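Ketosynthase (Streptomyces sp. MSC090213JE08, PDB 6KXD) probably catalyses the condensation of a fatty acyl chain with malonyl, both carried on acyl carrier protein, to give a 3-oxoacyl-ACP, CO2 and free holo-ACP. Local coordinates at residues 49-53 with 209-215; 65-69 with 86-90; 258-263 with 283-288. One frame throughout, in Å; residues are numbered along the deposited sequence.

Interaction 1. Residues 49-53 with 209-215; sequences GFGQN and KRFGALT
With chi1 at 179° the Lys209 chain leaves the helix beside its own carbonyl, bends at chi2 (63°) and then runs extended, which delivers NZ between two oxygens of the segment 49-53. The ammonium donates to the backbone carbonyl, NZ to Phe50 O 3.1 Å, approaching almost head-on to that C=O, and to the side-chain amide, NZ to Gln52 OE1 3.1 Å, here lying in the carbonyl plane. One ammonium thus holds the Phe50 carbonyl and the Gln52 side chain together, and it also makes a cation-pi contact with Phe142 of the neighbouring subunit. Gln52 is extended beyond CG; its other amide branch comes within 3.6 Å of the Leu214 side chain, NE2 to CB. NE2 also lies 2.7 Å from Thr215 O, but at an angle too poor for a hydrogen bond. The methylene CG of Lys209 sits at the edge of the Phe50 ring, 4.3 Å from CD1. A Schellman motif, with Gly212 at positive phi, closes helix 202-210. The contact therefore joins the C-terminal part of this helix, whose Phe205 and Ala206 also pack on Phe50, to the loop between strands 40-41 and 54-55, at the border with the neighbouring subunit.

Interaction 2. Residues 65-69 with 86-90; sequences RWIHH and ARMAV
Arg87 NE donates to the backbone carbonyl of Trp66, NE to O 3.0 Å, in a fairly straight bond (154° at the hydrogen) that lies close to the guanidinium plane. Bends at chi2 and chi3 (73° and 69°) fold the arginine chain back so that NE faces this oxygen. His68 brings CD2 over one face of the guanidinium, 3.8 Å from NE, with its ring almost perpendicular to that group. The other two nitrogens are taken by carboxylates, NH1 by Glu97 and NH2 by Glu155, so NE, NH1 and NH2 each have a partner, and the two carboxylates probably offset the buried charge. A leucine in place of Arg87 would probably leave both glutamates without their cation and Trp66 O without its donor. Next to it, Met88 covers the Trp66 indole: CE stands 3.5 Å from the six-membered ring centroid, nearly over its centre, in a CH-pi contact, and SD follows at 4.1 Å as a Met-aromatic contact. Arg65 CB lies on the opposite face. Loop 65-69 is packed against helix 77-93, to which it leads, while Glu155 of helix 147-156 also receives the backbone N-H of His68 and His69, and Glu97 begins helix 97-101.

Interaction 3. Residues 258-263 with 283-288; sequences LGYGLS and LALDDA
The Tyr260 ring and the Asp287 carboxylate lie side by side and point the same way, their planes 72° apart, with OD2 set obliquely to the ring, 4.2 Å from CD1. Across the contact the carboxylate takes a backbone bond: Tyr260 N donates to Asp287 OD2 (2.9 Å, 156° at the hydrogen), which accepts with its anti lone pair. Asp287 carries its CG anti to the backbone N (chi1 -172°), which directs the group from the helix toward the strand. Its charge is paired with Arg185 at OD1 and Arg196 of the neighbouring subunit at OD2, while Tyr260 OH bonds to Asp182 of helix 172-185. Segment 283-288 runs roughly antiparallel to strand segment 258-263, their axes 5.6 Å apart at closest approach. Such closeness rests on glycine: a CB on Gly259 would clash with Ala288 N, and one on Gly261 with Ala284 N. The unit is the first half of a beta-alpha-beta crossover in the thiolase-like fold, leading on to strand 297-299; within the sheet, Leu258 and Gly259 both face Ile403 of strand 398-405 in a classic beta bulge. Small side chains complete the fit: Ala284 CB lies 3.5 Å from Gly261 N, and Ala288 CB 3.8 Å from Leu258 CB. Leu283 CD1 rests on the carbonyl of Leu262, 3.2 Å from its O. A water makes weak bonds to Tyr260 O and Leu283 O.

How the interactions relate
The three contacts are well separated, their centres 31 to 35 Å apart. Interactions 1 and 2 belong to the N-terminal ketosynthase half, and segments 65-69 and 86-90 both fall within the chain span between 49-53 and 209-215; the nearest atoms of interactions 1 and 2 are still about 23 Å apart. Interaction 3 follows in the C-terminal half, its nearest atoms about 18 Å from those of either of the others. Interactions 1 and 3 both reach the neighbouring subunit, through Lys209 and Asp287 among others, whereas no other chain touches interaction 2. None is tied to a known catalytic or substrate-binding residue; all three join parts of the fold by polar bonds and packing.

Interaction 1. Residues 49-53 with 209-215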
ATOM      1  N   GLY A  49     -12.417  -7.135 -28.685  1.00 56.49           N
ATOM      2  CA  GLY A  49     -11.295  -8.012 -28.945  1.00 53.27           C
ATOM      3  C   GLY A  49     -11.068  -8.971 -27.795  1.00 52.85           C
ATOM      4  O   GLY A  49     -10.318  -9.907 -27.936  1.00 53.21           O
ATOM      5  N   PHE A  50     -11.707  -8.699 -26.653  1.00 54.78           N
ATOM      6  CA  PHE A  50     -11.563  -9.513 -25.447  1.00 61.40           C
ATOM      7  C   PHE A  50     -12.481 -10.735 -25.520  1.00 64.71           C
ATOM      8  O   PHE A  50     -12.370 -11.632 -24.667  1.00 58.13           O
ATOM      9  CB  PHE A  50     -11.916  -8.699 -24.193  1.00 59.60           C
ATOM     10  CG  PHE A  50     -10.832  -7.762 -23.743  1.00 52.19           C
ATOM     11  CD1 PHE A  50      -9.815  -8.225 -22.930  1.00 53.16           C
ATOM     12  CD2 PHE A  50     -10.822  -6.424 -24.113  1.00 51.54           C
ATOM     13  CE1 PHE A  50      -8.805  -7.374 -22.515  1.00 54.57           C
ATOM     14  CE2 PHE A  50      -9.812  -5.575 -23.686  1.00 52.13           C
ATOM     15  CZ  PHE A  50      -8.786  -6.061 -22.915  1.00 51.68           C
ATOM     16  N   GLY A  51     -13.415 -10.720 -26.488  1.00 66.10           N
ATOM     17  CA  GLY A  51     -14.417 -11.762 -26.678  1.00 60.09           C
ATOM     18  C   GLY A  51     -15.431 -11.755 -25.556  1.00 57.72           C
ATOM     19  O   GLY A  51     -16.168 -12.687 -25.382  1.00 61.07           O
ATOM     20  N   GLN A  52     -15.452 -10.675 -24.773  1.00 59.60           N
ATOM     21  CA  GLN A  52     -16.094 -10.671 -23.468  1.00 54.86           C
ATOM     22  C   GLN A  52     -16.186  -9.223 -22.977  1.00 50.86           C
ATOM     23  O   GLN A  52     -15.337  -8.436 -23.352  1.00 48.75           O
ATOM     24  CB  GLN A  52     -15.224 -11.468 -22.510  1.00 64.34           C
ATOM     25  CG  GLN A  52     -15.997 -12.215 -21.456  1.00 64.14           C
ATOM     26  CD  GLN A  52     -14.989 -12.931 -20.594  1.00 64.44           C
ATOM     27  OE1 GLN A  52     -14.063 -13.584 -21.096  1.00 62.12           O
ATOM     28  NE2 GLN A  52     -15.149 -12.784 -19.290  1.00 58.85           N
ATOM     29  N   ASN A  53     -17.265  -8.857 -22.283  1.00 46.27           N
ATOM     30  CA  ASN A  53     -17.438  -7.406 -21.988  1.00 55.41           C
ATOM     31  C   ASN A  53     -18.299  -7.147 -20.739  1.00 52.97           C
ATOM     32  O   ASN A  53     -18.900  -6.073 -20.614  1.00 59.20           O
ATOM     33  CB  ASN A  53     -18.000  -6.652 -23.198  1.00 62.28           C
ATOM     34  CG  ASN A  53     -19.508  -6.712 -23.238  1.00 65.65           C
ATOM     35  OD1 ASN A  53     -20.089  -7.715 -22.840  1.00 65.79           O
ATOM     36  ND2 ASN A  53     -20.145  -5.612 -23.604  1.00 70.20           N
ATOM     37  N   LYS A 209      -8.209 -11.903 -17.875  1.00 50.11           N
ATOM     38  CA  LYS A 209      -8.535 -12.595 -19.129  1.00 54.91           C
ATOM     39  C   LYS A 209      -7.375 -13.523 -19.483  1.00 50.55           C
ATOM     40  O   LYS A 209      -7.555 -14.718 -19.680  1.00 53.27           O
ATOM     41  CB  LYS A 209      -8.753 -11.599 -20.267  1.00 51.29           C
ATOM     42  CG  LYS A 209      -9.070 -12.219 -21.618  1.00 55.78           C
ATOM     43  CD  LYS A 209     -10.358 -12.995 -21.647  1.00 51.51           C
ATOM     44  CE  LYS A 209     -10.459 -13.796 -22.933  1.00 58.56           C
ATOM     45  NZ  LYS A 209     -11.843 -14.269 -23.173  1.00 60.40           N
ATOM     46  N   ARG A 210      -6.183 -12.949 -19.567  1.00 43.50           N
ATOM     47  CA  ARG A 210      -5.026 -13.685 -20.038  1.00 48.26           C
ATOM     48  C   ARG A 210      -4.671 -14.843 -19.098  1.00 53.17           C
ATOM     49  O   ARG A 210      -4.100 -15.833 -19.543  1.00 53.35           O
ATOM     50  CB  ARG A 210      -3.796 -12.804 -20.211  1.00 44.58           C
ATOM     51  CG  ARG A 210      -2.610 -13.552 -20.804  1.00 47.29           C
ATOM     52  CD  ARG A 210      -2.967 -14.364 -22.044  1.00 46.04           C
ATOM     53  NE  ARG A 210      -1.787 -14.990 -22.569  1.00 48.40           N
ATOM     54  CZ  ARG A 210      -1.347 -16.176 -22.178  1.00 45.75           C
ATOM     55  NH1 ARG A 210      -2.023 -16.881 -21.288  1.00 46.82           N
ATOM     56  NH2 ARG A 210      -0.224 -16.656 -22.680  1.00 48.38           N
ATOM     57  N   PHE A 211      -4.987 -14.697 -17.814  1.00 52.82           N
ATOM     58  CA  PHE A 211      -4.852 -15.762 -16.831  1.00 55.74           C
ATOM     59  C   PHE A 211      -5.913 -16.861 -17.011  1.00 63.64           C
ATOM     60  O   PHE A 211      -5.811 -17.896 -16.368  1.00 63.68           O
ATOM     61  CB  PHE A 211      -4.913 -15.161 -15.423  1.00 64.99           C
ATOM     62  CG  PHE A 211      -3.564 -14.982 -14.779  1.00 67.14           C
ATOM     63  CD1 PHE A 211      -2.431 -14.765 -15.552  1.00 69.99           C
ATOM     64  CD2 PHE A 211      -3.423 -15.082 -13.405  1.00 79.55           C
ATOM     65  CE1 PHE A 211      -1.187 -14.633 -14.958  1.00 80.84           C
ATOM     66  CE2 PHE A 211      -2.176 -14.957 -12.814  1.00 81.30           C
ATOM     67  CZ  PHE A 211      -1.064 -14.721 -13.590  1.00 81.77           C
ATOM     68  N   GLY A 212      -6.926 -16.648 -17.863  1.00 51.21           N
ATOM     69  CA  GLY A 212      -8.063 -17.571 -17.970  1.00 57.76           C
ATOM     70  C   GLY A 212      -8.881 -17.602 -16.686  1.00 58.26           C
ATOM     71  O   GLY A 212      -9.571 -18.561 -16.405  1.00 60.03           O
ATOM     72  N   ALA A 213      -8.806 -16.514 -15.902  1.00 54.85           N
ATOM     73  CA  ALA A 213      -9.454 -16.428 -14.634  1.00 52.64           C
ATOM     74  C   ALA A 213     -10.742 -15.586 -14.712  1.00 44.80           C
ATOM     75  O   ALA A 213     -11.362 -15.360 -13.679  1.00 53.17           O
ATOM     76  CB  ALA A 213      -8.498 -15.845 -13.627  1.00 55.58           C
ATOM     77  N   LEU A 214     -11.132 -15.140 -15.912  1.00 44.50           N
ATOM     78  CA  LEU A 214     -12.406 -14.440 -16.085  1.00 52.72           C
ATOM     79  C   LEU A 214     -13.522 -15.462 -16.343  1.00 52.94           C
ATOM     80  O   LEU A 214     -13.386 -16.286 -17.223  1.00 50.51           O
ATOM     81  CB  LEU A 214     -12.284 -13.485 -17.272  1.00 54.11           C
ATOM     82  CG  LEU A 214     -11.726 -12.095 -16.984  1.00 52.98           C
ATOM     83  CD1 LEU A 214     -12.110 -11.161 -18.108  1.00 57.99           C
ATOM     84  CD2 LEU A 214     -12.212 -11.548 -15.639  1.00 50.18           C
ATOM     85  N   THR A 215     -14.612 -15.402 -15.577  1.00 53.54           N
ATOM     86  CA  THR A 215     -15.810 -16.178 -15.880  1.00 57.35           C
ATOM     87  C   THR A 215     -16.368 -15.739 -17.237  1.00 61.07           C
ATOM     88  O   THR A 215     -16.298 -14.558 -17.593  1.00 51.36           O
ATOM     89  CB  THR A 215     -16.873 -16.047 -14.788  1.00 59.04           C
ATOM     90  OG1 THR A 215     -17.887 -16.999 -15.111  1.00 55.95           O
ATOM     91  CG2 THR A 215     -17.468 -14.655 -14.691  1.00 53.15           C
TER

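Interaction 2. Residues 65-69 with 86-90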
ATOM      1  N   ARG A  65     -22.350  14.461  -5.654  1.00 56.20           N
ATOM      2  CA  ARG A  65     -23.075  14.177  -4.420  1.00 57.01           C
ATOM      3  C   ARG A  65     -22.122  14.248  -3.219  1.00 57.08           C
ATOM      4  O   ARG A  65     -22.547  14.574  -2.121  1.00 61.74           O
ATOM      5  CB  ARG A  65     -23.796  12.826  -4.493  1.00 65.82           C
ATOM      6  CG  ARG A  65     -25.144  12.873  -5.200  1.00 74.35           C
ATOM      7  CD  ARG A  65     -25.976  11.595  -5.110  1.00 80.95           C
ATOM      8  NE  ARG A  65     -26.276  11.079  -3.767  1.00 91.71           N
ATOM      9  CZ  ARG A  65     -26.925  11.726  -2.786  1.00 91.82           C
ATOM     10  NH1 ARG A  65     -26.844  13.040  -2.654  1.00 78.43           N
ATOM     11  NH2 ARG A  65     -27.645  11.040  -1.912  1.00 88.50           N
ATOM     12  N   TRP A  66     -20.826  13.978  -3.434  1.00 54.60           N
ATOM     13  CA  TRP A  66     -19.908  13.633  -2.350  1.00 55.77           C
ATOM     14  C   TRP A  66     -18.712  14.581  -2.278  1.00 46.00           C
ATOM     15  O   TRP A  66     -18.188  14.855  -1.171  1.00 52.96           O
ATOM     16  CB  TRP A  66     -19.418  12.202  -2.571  1.00 54.71           C
ATOM     17  CG  TRP A  66     -20.494  11.298  -3.097  1.00 58.30           C
ATOM     18  CD1 TRP A  66     -20.632  10.802  -4.363  1.00 55.44           C
ATOM     19  CD2 TRP A  66     -21.599  10.797  -2.345  1.00 58.71           C
ATOM     20  NE1 TRP A  66     -21.733   9.994  -4.447  1.00 57.15           N
ATOM     21  CE2 TRP A  66     -22.364   9.998  -3.231  1.00 67.13           C
ATOM     22  CE3 TRP A  66     -22.016  10.953  -1.019  1.00 63.44           C
ATOM     23  CZ2 TRP A  66     -23.514   9.338  -2.811  1.00 61.83           C
ATOM     24  CZ3 TRP A  66     -23.171  10.322  -0.617  1.00 60.84           C
ATOM     25  CH2 TRP A  66     -23.905   9.530  -1.502  1.00 67.84           C
ATOM     26  N   ILE A  67     -18.249  15.000  -3.458  1.00 41.24           N
ATOM     27  CA  ILE A  67     -16.989  15.686  -3.610  1.00 43.46           C
ATOM     28  C   ILE A  67     -17.268  17.169  -3.829  1.00 49.58           C
ATOM     29  O   ILE A  67     -17.985  17.543  -4.760  1.00 44.82           O
ATOM     30  CB  ILE A  67     -16.158  15.097  -4.751  1.00 42.33           C
ATOM     31  CG1 ILE A  67     -15.940  13.602  -4.511  1.00 46.57           C
ATOM     32  CG2 ILE A  67     -14.834  15.821  -4.881  1.00 42.02           C
ATOM     33  CD1 ILE A  67     -15.272  12.909  -5.649  1.00 44.06           C
ATOM     34  N   HIS A  68     -16.680  17.972  -2.941  1.00 41.04           N
ATOM     35  CA  HIS A  68     -17.000  19.402  -2.863  1.00 44.66           C
ATOM     36  C   HIS A  68     -15.782  20.273  -3.128  1.00 45.24           C
ATOM     37  O   HIS A  68     -15.928  21.402  -3.696  1.00 44.41           O
ATOM     38  CB  HIS A  68     -17.598  19.706  -1.488  1.00 49.76           C
ATOM     39  CG  HIS A  68     -18.940  19.110  -1.284  1.00 54.26           C
ATOM     40  ND1 HIS A  68     -20.091  19.713  -1.767  1.00 60.34           N
ATOM     41  CD2 HIS A  68     -19.326  18.000  -0.628  1.00 54.63           C
ATOM     42  CE1 HIS A  68     -21.124  18.967  -1.456  1.00 63.39           C
ATOM     43  NE2 HIS A  68     -20.680  17.915  -0.762  1.00 61.31           N
ATOM     44  N   HIS A  69     -14.602  19.819  -2.665  1.00 40.80           N
ATOM     45  CA  HIS A  69     -13.445  20.660  -2.519  1.00 41.56           C
ATOM     46  C   HIS A  69     -12.376  20.324  -3.535  1.00 42.25           C
ATOM     47  O   HIS A  69     -11.741  21.177  -3.996  1.00 42.17           O
ATOM     48  CB  HIS A  69     -12.841  20.556  -1.120  1.00 45.58           C
ATOM     49  CG  HIS A  69     -13.765  21.067  -0.094  1.00 47.93           C
ATOM     50  ND1 HIS A  69     -14.062  20.378   1.067  1.00 48.80           N
ATOM     51  CD2 HIS A  69     -14.479  22.211  -0.074  1.00 51.77           C
ATOM     52  CE1 HIS A  69     -14.903  21.098   1.774  1.00 50.75           C
ATOM     53  NE2 HIS A  69     -15.196  22.209   1.083  1.00 47.00           N
ATOM     54  N   ALA A  86     -15.314   8.075   1.578  1.00 43.18           N
ATOM     55  CA  ALA A  86     -14.814   8.689   2.772  1.00 39.61           C
ATOM     56  C   ALA A  86     -15.837   9.712   3.292  1.00 43.52           C
ATOM     57  O   ALA A  86     -16.126   9.705   4.484  1.00 42.67           O
ATOM     58  CB  ALA A  86     -13.497   9.355   2.511  1.00 42.90           C
ATOM     59  N   ARG A  87     -16.321  10.569   2.391  1.00 44.68           N
ATOM     60  CA  ARG A  87     -17.389  11.562   2.717  1.00 45.34           C
ATOM     61  C   ARG A  87     -18.535  10.801   3.383  1.00 46.08           C
ATOM     62  O   ARG A  87     -18.885  11.066   4.499  1.00 51.02           O
ATOM     63  CB  ARG A  87     -17.768  12.351   1.461  1.00 47.53           C
ATOM     64  CG  ARG A  87     -19.013  13.220   1.597  1.00 56.36           C
ATOM     65  CD  ARG A  87     -18.751  14.442   2.438  1.00 53.64           C
ATOM     66  NE  ARG A  87     -17.858  15.391   1.775  1.00 57.11           N
ATOM     67  CZ  ARG A  87     -17.282  16.397   2.419  1.00 56.80           C
ATOM     68  NH1 ARG A  87     -17.571  16.601   3.694  1.00 54.69           N
ATOM     69  NH2 ARG A  87     -16.386  17.155   1.819  1.00 46.11           N
ATOM     70  N   MET A  88     -19.071   9.802   2.681  1.00 47.93           N
ATOM     71  CA  MET A  88     -20.172   9.022   3.188  1.00 47.89           C
ATOM     72  C   MET A  88     -19.860   8.453   4.564  1.00 49.32           C
ATOM     73  O   MET A  88     -20.703   8.413   5.422  1.00 46.04           O
ATOM     74  CB  MET A  88     -20.489   7.846   2.268  1.00 48.66           C
ATOM     75  CG  MET A  88     -21.119   8.267   1.008  1.00 56.95           C
ATOM     76  SD  MET A  88     -21.521   6.775   0.064  1.00 59.36           S
ATOM     77  CE  MET A  88     -20.806   7.307  -1.477  1.00 53.49           C
ATOM     78  N   ALA A  89     -18.631   7.956   4.745  1.00 44.02           N
ATOM     79  CA  ALA A  89     -18.298   7.286   5.949  1.00 43.01           C
ATOM     80  C   ALA A  89     -18.294   8.290   7.106  1.00 41.61           C
ATOM     81  O   ALA A  89     -18.743   7.942   8.188  1.00 47.90           O
ATOM     82  CB  ALA A  89     -16.958   6.619   5.824  1.00 44.70           C
ATOM     83  N   VAL A  90     -17.726   9.476   6.886  1.00 47.29           N
ATOM     84  CA  VAL A  90     -17.660  10.433   7.968  1.00 48.59           C
ATOM     85  C   VAL A  90     -19.074  10.983   8.224  1.00 47.85           C
ATOM     86  O   VAL A  90     -19.469  11.092   9.391  1.00 53.98           O
ATOM     87  CB  VAL A  90     -16.601  11.526   7.774  1.00 50.16           C
ATOM     88  CG1 VAL A  90     -15.200  10.930   7.764  1.00 54.02           C
ATOM     89  CG2 VAL A  90     -16.833  12.401   6.561  1.00 49.74           C
TER

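Interaction 3. Residues 258-263 with 283-288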
ATOM      1  N   LEU A 258     -11.903  -6.338  16.478  1.00 45.95           N
ATOM      2  CA  LEU A 258     -11.325  -7.161  17.516  1.00 52.26           C
ATOM      3  C   LEU A 258      -9.847  -7.428  17.239  1.00 45.10           C
ATOM      4  O   LEU A 258      -9.027  -7.437  18.161  1.00 48.46           O
ATOM      5  CB  LEU A 258     -12.074  -8.489  17.589  1.00 48.96           C
ATOM      6  CG  LEU A 258     -13.574  -8.365  17.835  1.00 51.79           C
ATOM      7  CD1 LEU A 258     -14.173  -9.743  18.063  1.00 53.55           C
ATOM      8  CD2 LEU A 258     -13.850  -7.455  19.000  1.00 54.41           C
ATOM      9  N   GLY A 259      -9.523  -7.683  15.968  1.00 47.02           N
ATOM     10  CA  GLY A 259      -8.155  -7.988  15.612  1.00 46.23           C
ATOM     11  C   GLY A 259      -7.999  -8.286  14.134  1.00 42.83           C
ATOM     12  O   GLY A 259      -8.960  -8.400  13.395  1.00 45.95           O
ATOM     13  N   TYR A 260      -6.745  -8.460  13.740  1.00 42.03           N
ATOM     14  CA  TYR A 260      -6.442  -8.969  12.438  1.00 38.13           C
ATOM     15  C   TYR A 260      -5.129  -9.739  12.487  1.00 39.12           C
ATOM     16  O   TYR A 260      -4.371  -9.718  13.499  1.00 41.82           O
ATOM     17  CB  TYR A 260      -6.451  -7.827  11.412  1.00 38.96           C
ATOM     18  CG  TYR A 260      -5.217  -6.969  11.333  1.00 40.63           C
ATOM     19  CD1 TYR A 260      -4.905  -6.097  12.368  1.00 43.96           C
ATOM     20  CD2 TYR A 260      -4.419  -6.934  10.192  1.00 39.57           C
ATOM     21  CE1 TYR A 260      -3.818  -5.247  12.300  1.00 42.77           C
ATOM     22  CE2 TYR A 260      -3.336  -6.067  10.099  1.00 40.97           C
ATOM     23  CZ  TYR A 260      -3.030  -5.234  11.159  1.00 36.37           C
ATOM     24  OH  TYR A 260      -2.008  -4.363  11.189  1.00 40.85           O
ATOM     25  N   GLY A 261      -4.881 -10.441  11.387  1.00 40.94           N
ATOM     26  CA  GLY A 261      -3.664 -11.157  11.202  1.00 42.00           C
ATOM     27  C   GLY A 261      -3.130 -10.929   9.805  1.00 43.88           C
ATOM     28  O   GLY A 261      -3.889 -10.882   8.833  1.00 41.47           O
ATOM     29  N   LEU A 262      -1.803 -10.829   9.707  1.00 40.24           N
ATOM     30  CA  LEU A 262      -1.122 -10.733   8.458  1.00 40.63           C
ATOM     31  C   LEU A 262      -0.187 -11.909   8.420  1.00 41.61           C
ATOM     32  O   LEU A 262       0.532 -12.152   9.387  1.00 44.59           O
ATOM     33  CB  LEU A 262      -0.297  -9.444   8.394  1.00 37.56           C
ATOM     34  CG  LEU A 262      -1.110  -8.157   8.425  1.00 41.86           C
ATOM     35  CD1 LEU A 262      -0.166  -6.964   8.390  1.00 39.35           C
ATOM     36  CD2 LEU A 262      -2.072  -8.103   7.238  1.00 40.90           C
ATOM     37  N   SER A 263      -0.193 -12.581   7.281  1.00 38.05           N
ATOM     38  CA  SER A 263       0.795 -13.543   6.927  1.00 39.73           C
ATOM     39  C   SER A 263       1.224 -13.364   5.482  1.00 44.10           C
ATOM     40  O   SER A 263       0.531 -12.765   4.674  1.00 37.94           O
ATOM     41  CB  SER A 263       0.303 -14.950   7.129  1.00 44.39           C
ATOM     42  OG  SER A 263      -0.795 -15.195   6.280  1.00 40.93           O
ATOM     43  N   LEU A 283      -3.541 -16.117  13.233  1.00 48.82           N
ATOM     44  CA  LEU A 283      -2.994 -14.875  13.806  1.00 48.01           C
ATOM     45  C   LEU A 283      -4.112 -13.899  14.174  1.00 44.42           C
ATOM     46  O   LEU A 283      -4.093 -13.248  15.243  1.00 43.97           O
ATOM     47  CB  LEU A 283      -2.023 -14.266  12.796  1.00 44.19           C
ATOM     48  CG  LEU A 283      -0.652 -14.932  12.753  1.00 49.43           C
ATOM     49  CD1 LEU A 283       0.117 -14.507  11.507  1.00 50.00           C
ATOM     50  CD2 LEU A 283       0.140 -14.613  14.014  1.00 53.46           C
ATOM     51  N   ALA A 284      -5.110 -13.829  13.300  1.00 42.06           N
ATOM     52  CA  ALA A 284      -6.224 -12.980  13.468  1.00 44.08           C
ATOM     53  C   ALA A 284      -7.048 -13.403  14.693  1.00 46.35           C
ATOM     54  O   ALA A 284      -7.458 -12.567  15.523  1.00 48.89           O
ATOM     55  CB  ALA A 284      -7.054 -13.002  12.209  1.00 42.45           C
ATOM     56  N   LEU A 285      -7.278 -14.712  14.816  1.00 46.82           N
ATOM     57  CA  LEU A 285      -8.038 -15.196  15.972  1.00 50.13           C
ATOM     58  C   LEU A 285      -7.262 -14.883  17.259  1.00 50.05           C
ATOM     59  O   LEU A 285      -7.829 -14.438  18.228  1.00 52.67           O
ATOM     60  CB  LEU A 285      -8.322 -16.687  15.788  1.00 49.77           C
ATOM     61  CG  LEU A 285      -9.121 -17.082  14.548  1.00 47.94           C
ATOM     62  CD1 LEU A 285      -9.192 -18.591  14.420  1.00 52.95           C
ATOM     63  CD2 LEU A 285     -10.509 -16.485  14.534  1.00 50.39           C
ATOM     64  N   ASP A 286      -5.933 -15.065  17.235  1.00 54.92           N
ATOM     65  CA  ASP A 286      -5.101 -14.818  18.397  1.00 56.41           C
ATOM     66  C   ASP A 286      -5.118 -13.325  18.738  1.00 55.30           C
ATOM     67  O   ASP A 286      -5.207 -12.958  19.900  1.00 49.61           O
ATOM     68  CB  ASP A 286      -3.668 -15.311  18.224  1.00 57.57           C
ATOM     69  CG  ASP A 286      -2.858 -15.137  19.503  1.00 75.15           C
ATOM     70  OD1 ASP A 286      -3.186 -15.818  20.505  1.00 87.46           O
ATOM     71  OD2 ASP A 286      -1.935 -14.298  19.507  1.00 85.98           O
ATOM     72  N   ASP A 287      -5.054 -12.466  17.719  1.00 51.09           N
ATOM     73  CA  ASP A 287      -5.082 -11.043  17.952  1.00 48.01           C
ATOM     74  C   ASP A 287      -6.448 -10.620  18.495  1.00 49.06           C
ATOM     75  O   ASP A 287      -6.511  -9.735  19.311  1.00 50.20           O
ATOM     76  CB  ASP A 287      -4.816 -10.250  16.673  1.00 49.21           C
ATOM     77  CG  ASP A 287      -4.648  -8.769  16.919  1.00 48.88           C
ATOM     78  OD1 ASP A 287      -4.038  -8.413  17.946  1.00 57.42           O
ATOM     79  OD2 ASP A 287      -5.126  -7.974  16.098  1.00 45.76           O
ATOM     80  N   ALA A 288      -7.499 -11.221  17.947  1.00 50.26           N
ATOM     81  CA  ALA A 288      -8.897 -10.937  18.294  1.00 52.82           C
ATOM     82  C   ALA A 288      -9.193 -11.491  19.694  1.00 57.44           C
ATOM     83  O   ALA A 288     -10.008 -10.950  20.418  1.00 57.40           O
ATOM     84  CB  ALA A 288      -9.803 -11.536  17.253  1.00 49.84           C
TER
HETATM   85  O   HOH W   1      -1.765 -11.369  14.824  1.00 56.72           O